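Local coordinates for mRNA interferase (PDB 6L2A) that acts as an RNA-cleaving endonuclease, the toxin of the MazEF-mt1 toxin-antitoxin system of Mycobacterium tuberculosis, at the interface of chains A and B. Numbering follows the deposited sequence. Chains: chain A/B, mRNA interferase.

Contact 1: the interface of chains A and B. Residues chain A 33-35, 51, 87, 118; chain B 85, 87, 117-118.
B:His117, the last residue of helix 104-117, points its imidazole edge at A:Thr51 on strand 49-56, in a part of the two-fold interface that pairs MazF-family toxins as homodimers. A:Thr51 OG1 lies in the plane of the ring and hydrogen-bonds B:His117 NE2 at 2.7 Å; which of the two atoms donates the hydrogen cannot be told from the coordinates. The imidazole reaches the strand because B:His117 CG stands anti to its own backbone N (chi1 174°). One ring face is backed from within chain B by B:Glu85, whose CA sits over the ring centre. The same hydroxyl, A:Thr51 OG1, is 2.8 Å from a water, and that water lies 2.6 Å from the backbone carbonyl oxygen B:Glu85 O. Two chain B groups, one of them through water, thus fix the threonine hydroxyl, while A:Ser34 OG accepts the backbone N-H of A:Thr51 on its own side.

The main-chain carbonyl of B:His117 accepts two bonds from A:Asn35, one from the backbone and one from the side-chain amide. The backbone A:Asn35 N reaches B:His117 O at 2.9 Å, nearly in line with the carbonyl (159°). The amide A:Asn35 ND2 comes to B:His117 O at 3.0 Å, from above the carbonyl plane and at a steep 107°.

B:Leu118, the next residue along, spreads its two branches over apolar groups of chain A. Its CD1 meets A:Leu118 CD1 tip to tip at 3.5 Å, a tight methyl contact. B:Leu118 CD2 turns toward A:Val33, whose CG2 is 3.9 Å away in a side chain running alongside it, and also touches the methyls of A:Thr51 and A:Ile87. A:Thr51 CG2 meets B:Ile87 CG2 at 4.0 Å, the two side chains at about a right angle, and the two Ile87 side chains are likewise crossed, touching through their CD1 methyls.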
ATOM      1  N   VAL A  33      -3.400   5.232   6.602  1.00 14.43           N
ATOM      2  CA  VAL A  33      -4.525   4.456   6.085  1.00 14.42           C
ATOM      3  C   VAL A  33      -4.529   3.025   6.616  1.00 15.69           C
ATOM      4  O   VAL A  33      -5.470   2.266   6.359  1.00 16.71           O
ATOM      5  CB  VAL A  33      -4.548   4.459   4.545  1.00 18.15           C
ATOM      6  CG1 VAL A  33      -4.771   5.870   4.024  1.00 13.39           C
ATOM      7  CG2 VAL A  33      -3.265   3.864   3.980  1.00 15.73           C
ATOM      8  N   SER A  34      -3.491   2.635   7.348  1.00 15.43           N
ATOM      9  CA  SER A  34      -3.561   1.362   8.051  1.00 14.35           C
ATOM     10  C   SER A  34      -4.630   1.439   9.139  1.00 15.33           C
ATOM     11  O   SER A  34      -4.884   2.501   9.712  1.00 13.79           O
ATOM     12  CB  SER A  34      -2.201   0.991   8.650  1.00 17.56           C
ATOM     13  OG  SER A  34      -1.581   2.096   9.284  1.00 20.39           O
ATOM     14  N   ASN A  35      -5.280   0.306   9.402  1.00 16.26           N
ATOM     15  CA  ASN A  35      -6.366   0.288  10.373  1.00 15.30           C
ATOM     16  C   ASN A  35      -5.841   0.588  11.776  1.00 17.72           C
ATOM     17  O   ASN A  35      -4.656   0.416  12.080  1.00 15.22           O
ATOM     18  CB  ASN A  35      -7.097  -1.059  10.346  1.00 16.50           C
ATOM     19  CG  ASN A  35      -6.291  -2.181  10.971  1.00 19.12           C
ATOM     20  OD1 ASN A  35      -6.272  -2.343  12.189  1.00 20.21           O
ATOM     21  ND2 ASN A  35      -5.628  -2.971  10.135  1.00 20.36           N
ATOM     22  N   THR A  51       0.967   2.139   7.386  1.00 16.33           N
ATOM     23  CA  THR A  51       0.755   2.313   5.956  1.00 12.82           C
ATOM     24  C   THR A  51       0.204   3.708   5.708  1.00 17.53           C
ATOM     25  O   THR A  51      -0.753   4.126   6.367  1.00 16.49           O
ATOM     26  CB  THR A  51      -0.187   1.243   5.406  1.00 18.30           C
ATOM     27  OG1 THR A  51       0.393  -0.050   5.622  1.00 17.50           O
ATOM     28  CG2 THR A  51      -0.398   1.446   3.922  1.00 22.35           C
ATOM     29  N   ILE A  87       0.963   4.463  -2.336  1.00 17.15           N
ATOM     30  CA  ILE A  87       0.852   3.935  -0.980  1.00 14.11           C
ATOM     31  C   ILE A  87       2.138   3.221  -0.576  1.00 31.02           C
ATOM     32  O   ILE A  87       2.751   2.499  -1.373  1.00 22.06           O
ATOM     33  CB  ILE A  87      -0.372   3.005  -0.903  1.00 21.18           C
ATOM     34  CG1 ILE A  87      -0.522   2.374   0.480  1.00 21.36           C
ATOM     35  CG2 ILE A  87      -0.302   1.928  -1.983  1.00 26.77           C
ATOM     36  CD1 ILE A  87      -1.779   1.534   0.609  1.00 23.13           C
ATOM     37  N   LEU A 118      -6.396  -0.765  -5.859  1.00 13.02           N
ATOM     38  CA  LEU A 118      -6.002  -2.123  -5.514  1.00 15.64           C
ATOM     39  C   LEU A 118      -6.938  -3.177  -6.093  1.00 17.64           C
ATOM     40  O   LEU A 118      -6.797  -4.361  -5.766  1.00 13.37           O
ATOM     41  CB  LEU A 118      -5.907  -2.265  -3.997  1.00 15.10           C
ATOM     42  CG  LEU A 118      -4.798  -1.409  -3.383  1.00 16.52           C
ATOM     43  CD1 LEU A 118      -4.892  -1.424  -1.877  1.00 20.00           C
ATOM     44  CD2 LEU A 118      -3.426  -1.884  -3.833  1.00 13.21           C
TER
ATOM     45  N   GLU B  85       0.447  -6.071   5.309  1.00 17.83           N
ATOM     46  CA  GLU B  85       0.836  -4.938   6.138  1.00 20.01           C
ATOM     47  C   GLU B  85       2.156  -4.317   5.697  1.00 21.95           C
ATOM     48  O   GLU B  85       2.508  -3.240   6.189  1.00 21.67           O
ATOM     49  CB  GLU B  85       0.916  -5.358   7.612  1.00 20.32           C
ATOM     50  CG  GLU B  85       2.217  -6.046   8.037  1.00 21.22           C
ATOM     51  CD  GLU B  85       2.299  -7.514   7.637  1.00 27.62           C
ATOM     52  OE1 GLU B  85       1.446  -7.986   6.856  1.00 17.87           O
ATOM     53  OE2 GLU B  85       3.224  -8.203   8.117  1.00 28.57           O
ATOM     54  N   ILE B  87       2.774  -3.556   2.441  1.00 17.15           N
ATOM     55  CA  ILE B  87       2.506  -3.120   1.075  1.00 14.11           C
ATOM     56  C   ILE B  87       3.341  -1.891   0.730  1.00 31.02           C
ATOM     57  O   ILE B  87       3.513  -0.979   1.549  1.00 22.06           O
ATOM     58  CB  ILE B  87       0.998  -2.854   0.921  1.00 21.18           C
ATOM     59  CG1 ILE B  87       0.649  -2.343  -0.476  1.00 21.36           C
ATOM     60  CG2 ILE B  87       0.509  -1.878   1.989  1.00 26.77           C
ATOM     61  CD1 ILE B  87      -0.844  -2.171  -0.683  1.00 23.13           C
ATOM     62  N   HIS B 117      -6.427  -4.981   6.340  1.00 15.39           N
ATOM     63  CA  HIS B 117      -5.313  -4.142   6.768  1.00 17.56           C
ATOM     64  C   HIS B 117      -5.617  -2.664   6.566  1.00 18.68           C
ATOM     65  O   HIS B 117      -5.200  -1.823   7.370  1.00 17.90           O
ATOM     66  CB  HIS B 117      -4.037  -4.514   6.017  1.00 14.74           C
ATOM     67  CG  HIS B 117      -2.892  -3.593   6.304  1.00 14.89           C
ATOM     68  ND1 HIS B 117      -2.323  -3.483   7.554  1.00 17.81           N
ATOM     69  CD2 HIS B 117      -2.228  -2.719   5.510  1.00 18.63           C
ATOM     70  CE1 HIS B 117      -1.346  -2.595   7.514  1.00 18.54           C
ATOM     71  NE2 HIS B 117      -1.270  -2.114   6.286  1.00 17.11           N
ATOM     72  N   LEU B 118      -6.338  -2.325   5.500  1.00 13.02           N
ATOM     73  CA  LEU B 118      -6.592  -0.933   5.160  1.00 15.64           C
ATOM     74  C   LEU B 118      -7.936  -0.432   5.674  1.00 17.64           C
ATOM     75  O   LEU B 118      -8.335   0.690   5.340  1.00 13.37           O
ATOM     76  CB  LEU B 118      -6.492  -0.744   3.648  1.00 15.10           C
ATOM     77  CG  LEU B 118      -5.082  -0.989   3.104  1.00 16.52           C
ATOM     78  CD1 LEU B 118      -5.093  -0.998   1.596  1.00 20.00           C
ATOM     79  CD2 LEU B 118      -4.107   0.056   3.621  1.00 13.21           C
TER
HETATM   80  O   HOH W   1       1.616  -1.384   7.807  1.00 25.56           O

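Contact 2: the interface of chains A and B. Residues chain A 8, 111, 114-115, 118, 120; chain B 114-115, 118, 120.
B:Leu120 lies across helix 104-117 of chain A and divides its two methyls between A:Lys115 and A:Asp111. Close to the C-terminus of this MazF-fold toxin, it hides more surface than any other residue of the patch. B:Leu120 CD1 rests 3.8 Å from A:Lys115 CG, the two side chains running antiparallel past one another, so the leucine meets the aliphatic root of the lysine. B:Leu120 CD2 turns to A:Asp111, touching A:Asp111 CB at 3.7 Å as the two side chains meet at a slant.

The twin arrangement puts A:Leu120 CD1 against B:Lys115 CG, again at 3.8 Å. Between these pairs the two Leu120 side chains stand nearly perpendicular, A:Leu120 CD1 meeting B:Leu120 CD1 at 3.8 Å. Each CD1 methyl thus touches both a lysine methylene and its symmetry mate, with the CB of Leu114 of the opposite chain more distant.

At the margin, A:Arg8, its CG anti to the backbone N (chi1 -170°), stretches an extended chain toward A:Asp111 and grips it end-on. A:Arg8 NH1 donates to the syn lone pair of A:Asp111 OD1 at 3.0 Å. A:Arg8 NH2 donates to the same A:Asp111 OD1 at 2.8 Å, also on the syn side but 29° out of the carboxylate plane, and makes the salt bridge. The oxygen lies in the guanidinium plane. This pairing probably steadies the carboxylate beside B:Leu120. The carbonyl of B:Leu118 approaches the same guanidinium: B:Leu118 O is 2.8 Å from A:Arg8 NH2, but it sits off the guanidinium plane, away from the N-H direction, and the pair is not a hydrogen bond.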
ATOM      1  N   ARG A   8      -5.800   6.493  11.883  1.00 14.36           N
ATOM      2  CA  ARG A   8      -6.183   6.464  10.478  1.00 13.74           C
ATOM      3  C   ARG A   8      -6.898   7.752  10.092  1.00 19.10           C
ATOM      4  O   ARG A   8      -7.794   8.217  10.804  1.00 18.59           O
ATOM      5  CB  ARG A   8      -7.087   5.264  10.203  1.00 19.83           C
ATOM      6  CG  ARG A   8      -7.330   5.023   8.719  1.00 17.15           C
ATOM      7  CD  ARG A   8      -8.104   3.738   8.443  1.00 11.38           C
ATOM      8  NE  ARG A   8      -8.020   3.365   7.031  1.00 15.03           N
ATOM      9  CZ  ARG A   8      -8.860   3.785   6.087  1.00 18.63           C
ATOM     10  NH1 ARG A   8      -9.865   4.592   6.397  1.00 21.90           N
ATOM     11  NH2 ARG A   8      -8.692   3.399   4.830  1.00 17.44           N
ATOM     12  N   ASP A 111     -11.016   5.817   0.919  1.00 15.26           N
ATOM     13  CA  ASP A 111     -11.342   4.393   0.902  1.00 17.43           C
ATOM     14  C   ASP A 111     -11.687   3.928  -0.507  1.00 22.45           C
ATOM     15  O   ASP A 111     -11.232   2.866  -0.947  1.00 18.70           O
ATOM     16  CB  ASP A 111     -12.504   4.092   1.850  1.00 19.68           C
ATOM     17  CG  ASP A 111     -12.153   4.319   3.307  1.00 23.99           C
ATOM     18  OD1 ASP A 111     -10.952   4.450   3.630  1.00 15.45           O
ATOM     19  OD2 ASP A 111     -13.086   4.348   4.137  1.00 20.83           O
ATOM     20  N   LEU A 114      -8.557   3.881  -2.695  1.00 15.15           N
ATOM     21  CA  LEU A 114      -7.727   2.724  -2.380  1.00 13.38           C
ATOM     22  C   LEU A 114      -8.307   1.449  -2.976  1.00 16.92           C
ATOM     23  O   LEU A 114      -7.570   0.626  -3.531  1.00 17.43           O
ATOM     24  CB  LEU A 114      -7.572   2.590  -0.865  1.00 21.19           C
ATOM     25  CG  LEU A 114      -6.661   3.619  -0.195  1.00 18.74           C
ATOM     26  CD1 LEU A 114      -6.870   3.613   1.312  1.00 21.09           C
ATOM     27  CD2 LEU A 114      -5.207   3.339  -0.539  1.00 16.56           C
ATOM     28  N   LYS A 115      -9.626   1.264  -2.866  1.00 19.78           N
ATOM     29  CA  LYS A 115     -10.252   0.079  -3.445  1.00 13.90           C
ATOM     30  C   LYS A 115     -10.101   0.063  -4.960  1.00 16.25           C
ATOM     31  O   LYS A 115      -9.841  -0.991  -5.555  1.00 18.25           O
ATOM     32  CB  LYS A 115     -11.728   0.016  -3.050  1.00 18.14           C
ATOM     33  CG  LYS A 115     -11.955  -0.194  -1.563  1.00 16.10           C
ATOM     34  CD  LYS A 115     -13.371  -0.650  -1.287  1.00 27.27           C
ATOM     35  CE  LYS A 115     -14.372   0.285  -1.933  1.00 29.68           C
ATOM     36  NZ  LYS A 115     -15.715  -0.343  -2.053  1.00 42.59           N
ATOM     37  N   LEU A 118      -6.396  -0.765  -5.859  1.00 13.02           N
ATOM     38  CA  LEU A 118      -6.002  -2.123  -5.514  1.00 15.64           C
ATOM     39  C   LEU A 118      -6.938  -3.177  -6.093  1.00 17.64           C
ATOM     40  O   LEU A 118      -6.797  -4.361  -5.766  1.00 13.37           O
ATOM     41  CB  LEU A 118      -5.907  -2.265  -3.997  1.00 15.10           C
ATOM     42  CG  LEU A 118      -4.798  -1.409  -3.383  1.00 16.52           C
ATOM     43  CD1 LEU A 118      -4.892  -1.424  -1.877  1.00 20.00           C
ATOM     44  CD2 LEU A 118      -3.426  -1.884  -3.833  1.00 13.21           C
ATOM     45  N   LEU A 120     -10.077  -3.774  -5.564  1.00 16.34           N
ATOM     46  CA  LEU A 120     -10.876  -4.372  -4.500  1.00 21.61           C
ATOM     47  C   LEU A 120     -12.337  -4.000  -4.722  1.00 29.03           C
ATOM     48  O   LEU A 120     -12.702  -2.822  -4.656  1.00 30.88           O
ATOM     49  CB  LEU A 120     -10.389  -3.902  -3.131  1.00 12.44           C
ATOM     50  CG  LEU A 120      -8.913  -4.177  -2.836  1.00 25.06           C
ATOM     51  CD1 LEU A 120      -8.493  -3.549  -1.516  1.00 14.26           C
ATOM     52  CD2 LEU A 120      -8.640  -5.673  -2.830  1.00 23.04           C
TER
ATOM     53  N   LEU B 114      -5.959  -7.403   2.286  1.00 15.15           N
ATOM     54  CA  LEU B 114      -5.736  -5.991   2.001  1.00 13.38           C
ATOM     55  C   LEU B 114      -6.866  -5.131   2.548  1.00 16.92           C
ATOM     56  O   LEU B 114      -6.619  -4.069   3.132  1.00 17.43           O
ATOM     57  CB  LEU B 114      -5.579  -5.781   0.495  1.00 21.19           C
ATOM     58  CG  LEU B 114      -4.264  -6.270  -0.113  1.00 18.74           C
ATOM     59  CD1 LEU B 114      -4.372  -6.341  -1.629  1.00 21.09           C
ATOM     60  CD2 LEU B 114      -3.120  -5.359   0.304  1.00 16.56           C
ATOM     61  N   LYS B 115      -8.116  -5.569   2.366  1.00 19.78           N
ATOM     62  CA  LYS B 115      -9.245  -4.810   2.896  1.00 13.90           C
ATOM     63  C   LYS B 115      -9.199  -4.745   4.417  1.00 16.25           C
ATOM     64  O   LYS B 115      -9.481  -3.698   5.010  1.00 18.25           O
ATOM     65  CB  LYS B 115     -10.562  -5.424   2.422  1.00 18.14           C
ATOM     66  CG  LYS B 115     -10.780  -5.323   0.923  1.00 16.10           C
ATOM     67  CD  LYS B 115     -12.231  -5.561   0.566  1.00 27.27           C
ATOM     68  CE  LYS B 115     -12.725  -6.860   1.170  1.00 29.68           C
ATOM     69  NZ  LYS B 115     -14.212  -6.918   1.210  1.00 42.59           N
ATOM     70  N   LEU B 118      -6.338  -2.325   5.500  1.00 13.02           N
ATOM     71  CA  LEU B 118      -6.592  -0.933   5.160  1.00 15.64           C
ATOM     72  C   LEU B 118      -7.936  -0.432   5.674  1.00 17.64           C
ATOM     73  O   LEU B 118      -8.335   0.690   5.340  1.00 13.37           O
ATOM     74  CB  LEU B 118      -6.492  -0.744   3.648  1.00 15.10           C
ATOM     75  CG  LEU B 118      -5.082  -0.989   3.104  1.00 16.52           C
ATOM     76  CD1 LEU B 118      -5.093  -0.998   1.596  1.00 20.00           C
ATOM     77  CD2 LEU B 118      -4.107   0.056   3.621  1.00 13.21           C
ATOM     78  N   LEU B 120     -10.966  -1.331   4.971  1.00 16.34           N
ATOM     79  CA  LEU B 120     -11.893  -1.152   3.859  1.00 21.61           C
ATOM     80  C   LEU B 120     -13.031  -2.155   4.008  1.00 29.03           C
ATOM     81  O   LEU B 120     -12.812  -3.369   3.937  1.00 30.88           O
ATOM     82  CB  LEU B 120     -11.173  -1.329   2.524  1.00 12.44           C
ATOM     83  CG  LEU B 120      -9.973  -0.405   2.304  1.00 25.06           C
ATOM     84  CD1 LEU B 120      -9.243  -0.755   1.016  1.00 14.26           C
ATOM     85  CD2 LEU B 120     -10.415   1.049   2.294  1.00 23.04           C
TER

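Contact 1 and contact 2 are neighbouring parts of one two-fold interface, the centres of their C-alpha atoms about 7 Å apart. A:Leu118 and B:Leu118 belong to both, and helix 104-117 leads from one to the other: its last residue serves contact 1, while earlier turns and the chain beyond Leu118 serve contact 2. Contact 1 brings in strand 49-56 and the loop before helix 36-45, adding polar bonds; contact 2 is mostly apolar, between C-terminal segments, with A:Arg8 from the N-terminal part at its side. Two-fold symmetry repeats each contact with the chains swapped, and the C-terminal segments, supplying both, probably help hold the homodimer together.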